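PDB 4TZM: protein HTP-2, which binds a closure motif of HTP-3 through its HORMA domain and probably helps build the meiotic chromosome axis. Local coordinates for residues 38-50 with 90-102. Sequence-based numbering, arbitrary orientation.
Sequences SSNFMIRAIYVVF and AQLLRAAGDATKD
I43 reaches into a hole on helix 90-102 formed by G97, R94, D98 and K101. Its two branches part there. CG1 stands beside its own backbone N (chi1 -58°) and lies 3.2 Å from the carbonyl O of G97, while CD1 continues to OD1 of D98 and CE of K101. CG2 turns the other way and meets CD of R94 at 3.6 Å. R94 bends at chi2 and directs its NE to OD1 of D98, a weak, salt-bridged hydrogen bond that ties two walls of the hole together. G97 has no side chain, and the backbones close up: CA of I43 and CA of G97 are 4.3 Å apart. One turn on, CD1 of I46 rests on CA of G97 at 3.7 Å. The two helices run nearly antiparallel, at 156°, in the HORMA domain, with the antiparallel sheet of the domain against the same pair: I46 and F50 touch M127 and T100 touches Y131, both residues of strand 123-133. Toward the C-terminal end of 38-50, L93 takes over. Its CD2 meets CG2 of I46, and its CD1 meets CB of F50. The Y47 ring offers an edge to A90, with CE1 4.0 Å from CB. Its hydroxyl hydrogen-bonds to the carbonyl O of L79. A water also bridges the backbones, donating to O of I43 and, weakly, to O of L93. At the other end hydrogen bonds join the helices. OG of S39 donates to OG1 of T100 over 3.1 Å. OG1 of T100 in turn donates in the carbonyl plane to O of G97, which also accepts from N of T100. S39 OG touches CG of K101. From there the extended chain passes CD1 of I43, and NZ makes a weak hydrogen bond to OD1 of N40.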
loop_
_atom_site.group_PDB
_atom_site.type_symbol
_atom_site.label_atom_id
_atom_site.label_comp_id
_atom_site.label_asym_id
_atom_site.label_seq_id
_atom_site.Cartn_x
_atom_site.Cartn_y
_atom_site.Cartn_z
ATOM N N SER A 38 8.422 -4.982 -11.201
ATOM C CA SER A 38 8.385 -5.158 -9.751
ATOM C C SER A 38 7.877 -3.879 -9.100
ATOM O O SER A 38 7.149 -3.904 -8.102
ATOM C CB SER A 38 9.773 -5.509 -9.216
ATOM O OG SER A 38 9.844 -5.358 -7.809
ATOM N N SER A 39 8.282 -2.763 -9.698
ATOM C CA SER A 39 7.929 -1.428 -9.252
ATOM C C SER A 39 6.512 -1.068 -9.696
ATOM O O SER A 39 5.756 -0.434 -8.956
ATOM C CB SER A 39 8.934 -0.418 -9.803
ATOM O OG SER A 39 8.783 0.836 -9.175
ATOM N N ASN A 40 6.156 -1.481 -10.908
ATOM C CA ASN A 40 4.798 -1.293 -11.397
ATOM C C ASN A 40 3.816 -2.052 -10.531
ATOM O O ASN A 40 2.674 -1.629 -10.355
ATOM C CB ASN A 40 4.671 -1.746 -12.851
ATOM C CG ASN A 40 5.288 -0.760 -13.819
ATOM O OD1 ASN A 40 5.355 0.431 -13.533
ATOM N ND2 ASN A 40 5.747 -1.251 -14.968
ATOM N N PHE A 41 4.257 -3.180 -9.985
ATOM C CA PHE A 41 3.378 -3.933 -9.118
ATOM C C PHE A 41 3.095 -3.180 -7.815
ATOM O O PHE A 41 1.964 -3.173 -7.342
ATOM C CB PHE A 41 3.947 -5.318 -8.798
ATOM C CG PHE A 41 3.143 -6.043 -7.769
ATOM C CD1 PHE A 41 1.992 -6.717 -8.129
ATOM C CD2 PHE A 41 3.498 -5.996 -6.432
ATOM C CE1 PHE A 41 1.225 -7.358 -7.181
ATOM C CE2 PHE A 41 2.737 -6.631 -5.483
ATOM C CZ PHE A 41 1.597 -7.314 -5.856
ATOM N N MET A 42 4.117 -2.560 -7.229
ATOM C CA MET A 42 3.932 -1.836 -5.971
ATOM C C MET A 42 2.966 -0.664 -6.149
ATOM O O MET A 42 2.171 -0.360 -5.261
ATOM C CB MET A 42 5.271 -1.328 -5.426
ATOM C CG MET A 42 6.226 -2.415 -4.947
ATOM S SD MET A 42 5.469 -3.554 -3.770
ATOM C CE MET A 42 6.890 -4.047 -2.812
ATOM N N ILE A 43 3.053 -0.009 -7.303
ATOM C CA ILE A 43 2.146 1.080 -7.651
ATOM C C ILE A 43 0.694 0.605 -7.644
ATOM O O ILE A 43 -0.175 1.258 -7.066
ATOM C CB ILE A 43 2.497 1.674 -9.034
ATOM C CG1 ILE A 43 3.942 2.182 -9.033
ATOM C CG2 ILE A 43 1.534 2.788 -9.407
ATOM C CD1 ILE A 43 4.361 2.878 -10.305
ATOM N N ARG A 44 0.440 -0.538 -8.276
ATOM C CA ARG A 44 -0.898 -1.113 -8.307
ATOM C C ARG A 44 -1.310 -1.590 -6.916
ATOM O O ARG A 44 -2.474 -1.489 -6.545
ATOM C CB ARG A 44 -0.973 -2.269 -9.311
ATOM C CG ARG A 44 -0.466 -1.931 -10.712
ATOM C CD ARG A 44 -1.188 -0.737 -11.338
ATOM N NE ARG A 44 -2.569 -1.038 -11.712
ATOM C CZ ARG A 44 -3.625 -0.358 -11.276
ATOM N NH1 ARG A 44 -3.457 0.667 -10.451
ATOM N NH2 ARG A 44 -4.849 -0.695 -11.663
ATOM N N ALA A 45 -0.348 -2.093 -6.145
ATOM C CA ALA A 45 -0.616 -2.561 -4.785
ATOM C C ALA A 45 -1.047 -1.421 -3.861
ATOM O O ALA A 45 -1.976 -1.572 -3.070
ATOM C CB ALA A 45 0.610 -3.265 -4.214
ATOM N N ILE A 46 -0.366 -0.283 -3.958
ATOM C CA ILE A 46 -0.732 0.893 -3.178
ATOM C C ILE A 46 -2.159 1.314 -3.505
ATOM O O ILE A 46 -2.955 1.598 -2.611
ATOM C CB ILE A 46 0.223 2.079 -3.444
ATOM C CG1 ILE A 46 1.644 1.743 -2.984
ATOM C CG2 ILE A 46 -0.267 3.330 -2.736
ATOM C CD1 ILE A 46 2.682 2.796 -3.362
ATOM N N TYR A 47 -2.478 1.338 -4.795
ATOM C CA TYR A 47 -3.800 1.747 -5.264
ATOM C C TYR A 47 -4.899 0.815 -4.761
ATOM O O TYR A 47 -5.964 1.266 -4.335
ATOM C CB TYR A 47 -3.812 1.809 -6.798
ATOM C CG TYR A 47 -5.188 1.940 -7.429
ATOM C CD1 TYR A 47 -5.829 3.174 -7.519
ATOM C CD2 TYR A 47 -5.836 0.829 -7.956
ATOM C CE1 TYR A 47 -7.087 3.291 -8.105
ATOM C CE2 TYR A 47 -7.084 0.934 -8.538
ATOM C CZ TYR A 47 -7.706 2.166 -8.613
ATOM O OH TYR A 47 -8.951 2.266 -9.196
ATOM N N VAL A 48 -4.634 -0.486 -4.802
ATOM C CA VAL A 48 -5.645 -1.471 -4.446
ATOM C C VAL A 48 -5.852 -1.550 -2.940
ATOM O O VAL A 48 -6.985 -1.514 -2.465
ATOM C CB VAL A 48 -5.286 -2.862 -4.988
ATOM C CG1 VAL A 48 -6.227 -3.918 -4.417
ATOM C CG2 VAL A 48 -5.342 -2.863 -6.508
ATOM N N VAL A 49 -4.764 -1.640 -2.185
ATOM C CA VAL A 49 -4.876 -1.806 -0.742
ATOM C C VAL A 49 -5.462 -0.563 -0.080
ATOM O O VAL A 49 -6.374 -0.670 0.733
ATOM C CB VAL A 49 -3.510 -2.156 -0.108
ATOM C CG1 VAL A 49 -3.646 -2.291 1.398
ATOM C CG2 VAL A 49 -2.984 -3.450 -0.699
ATOM N N PHE A 50 -4.970 0.617 -0.444
ATOM C CA PHE A 50 -5.487 1.844 0.163
ATOM C C PHE A 50 -6.912 2.160 -0.267
ATOM O O PHE A 50 -7.651 2.807 0.475
ATOM C CB PHE A 50 -4.562 3.023 -0.135
ATOM C CG PHE A 50 -3.365 3.061 0.758
ATOM C CD1 PHE A 50 -3.522 3.241 2.122
ATOM C CD2 PHE A 50 -2.093 2.885 0.250
ATOM C CE1 PHE A 50 -2.427 3.263 2.965
ATOM C CE2 PHE A 50 -0.991 2.907 1.088
ATOM C CZ PHE A 50 -1.160 3.095 2.447
ATOM N N ALA A 90 -6.725 8.919 -6.261
ATOM C CA ALA A 90 -5.966 7.903 -6.992
ATOM C C ALA A 90 -4.651 8.469 -7.522
ATOM O O ALA A 90 -3.633 7.774 -7.544
ATOM C CB ALA A 90 -6.799 7.330 -8.134
ATOM N N GLN A 91 -4.673 9.732 -7.939
ATOM C CA GLN A 91 -3.467 10.379 -8.442
ATOM C C GLN A 91 -2.447 10.598 -7.336
ATOM O O GLN A 91 -1.249 10.445 -7.563
ATOM C CB GLN A 91 -3.818 11.699 -9.137
ATOM C CG GLN A 91 -4.303 11.498 -10.560
ATOM C CD GLN A 91 -4.235 12.764 -11.389
ATOM O OE1 GLN A 91 -3.633 13.754 -10.977
ATOM N NE2 GLN A 91 -4.855 12.740 -12.565
ATOM N N LEU A 92 -2.931 10.943 -6.147
ATOM C CA LEU A 92 -2.100 10.947 -4.955
ATOM C C LEU A 92 -1.361 9.622 -4.837
ATOM O O LEU A 92 -0.139 9.589 -4.708
ATOM C CB LEU A 92 -2.941 11.176 -3.700
ATOM C CG LEU A 92 -3.534 12.560 -3.486
ATOM C CD1 LEU A 92 -4.410 12.543 -2.249
ATOM C CD2 LEU A 92 -2.412 13.568 -3.333
ATOM N N LEU A 93 -2.119 8.533 -4.912
ATOM C CA LEU A 93 -1.572 7.199 -4.729
ATOM C C LEU A 93 -0.622 6.829 -5.860
ATOM O O LEU A 93 0.357 6.122 -5.640
ATOM C CB LEU A 93 -2.699 6.172 -4.624
ATOM C CG LEU A 93 -3.674 6.447 -3.483
ATOM C CD1 LEU A 93 -4.800 5.424 -3.477
ATOM C CD2 LEU A 93 -2.931 6.457 -2.155
ATOM N N ARG A 94 -0.903 7.322 -7.065
ATOM C CA ARG A 94 -0.067 7.030 -8.225
ATOM C C ARG A 94 1.257 7.775 -8.117
ATOM O O ARG A 94 2.314 7.242 -8.464
ATOM C CB ARG A 94 -0.783 7.406 -9.523
ATOM C CG ARG A 94 0.061 7.207 -10.777
ATOM C CD ARG A 94 0.305 5.728 -11.056
ATOM N NE ARG A 94 1.218 5.518 -12.177
ATOM C CZ ARG A 94 0.855 5.560 -13.457
ATOM N NH1 ARG A 94 -0.408 5.812 -13.782
ATOM N NH2 ARG A 94 1.754 5.358 -14.413
ATOM N N ALA A 95 1.192 9.011 -7.628
ATOM C CA ALA A 95 2.392 9.817 -7.435
ATOM C C ALA A 95 3.332 9.164 -6.432
ATOM O O ALA A 95 4.539 9.110 -6.652
ATOM C CB ALA A 95 2.026 11.223 -6.976
ATOM N N ALA A 96 2.772 8.680 -5.327
ATOM C CA ALA A 96 3.564 8.032 -4.288
ATOM C C ALA A 96 4.154 6.728 -4.814
ATOM O O ALA A 96 5.319 6.413 -4.562
ATOM C CB ALA A 96 2.720 7.779 -3.056
ATOM N N GLY A 97 3.340 5.982 -5.554
ATOM C CA GLY A 97 3.796 4.778 -6.222
ATOM C C GLY A 97 4.905 5.019 -7.229
ATOM O O GLY A 97 5.828 4.211 -7.341
ATOM N N ASP A 98 4.830 6.123 -7.967
ATOM C CA ASP A 98 5.858 6.419 -8.966
ATOM C C ASP A 98 7.209 6.649 -8.304
ATOM O O ASP A 98 8.255 6.437 -8.916
ATOM C CB ASP A 98 5.474 7.636 -9.812
ATOM C CG ASP A 98 4.469 7.298 -10.901
ATOM O OD1 ASP A 98 4.436 6.133 -11.347
ATOM O OD2 ASP A 98 3.712 8.201 -11.315
ATOM N N ALA A 99 7.181 7.072 -7.046
ATOM C CA ALA A 99 8.404 7.318 -6.296
ATOM C C ALA A 99 9.139 6.029 -5.907
ATOM O O ALA A 99 10.285 6.088 -5.463
ATOM C CB ALA A 99 8.095 8.141 -5.056
ATOM N N THR A 100 8.505 4.868 -6.068
ATOM C CA THR A 100 9.214 3.617 -5.789
ATOM C C THR A 100 10.123 3.247 -6.959
ATOM O O THR A 100 11.067 2.476 -6.791
ATOM C CB THR A 100 8.263 2.422 -5.492
ATOM O OG1 THR A 100 7.506 2.085 -6.661
ATOM C CG2 THR A 100 7.323 2.738 -4.341
ATOM N N LYS A 101 9.845 3.797 -8.138
ATOM C CA LYS A 101 10.709 3.571 -9.294
ATOM C C LYS A 101 12.048 4.259 -9.085
ATOM O O LYS A 101 13.106 3.677 -9.326
ATOM C CB LYS A 101 10.055 4.071 -10.577
ATOM C CG LYS A 101 8.792 3.320 -10.922
ATOM C CD LYS A 101 8.251 3.711 -12.270
ATOM C CE LYS A 101 7.164 2.745 -12.680
ATOM N NZ LYS A 101 6.382 3.243 -13.842
ATOM N N ASP A 102 11.992 5.504 -8.629
ATOM C CA ASP A 102 13.198 6.245 -8.291
ATOM C C ASP A 102 13.851 5.659 -7.041
ATOM O O ASP A 102 15.055 5.796 -6.839
ATOM C CB ASP A 102 12.876 7.725 -8.074
ATOM C CG ASP A 102 12.144 8.351 -9.252
ATOM O OD1 ASP A 102 11.363 7.644 -9.922
ATOM O OD2 ASP A 102 12.344 9.559 -9.502
HETATM O O HOH W 1 -0.786 3.939 -7.043
#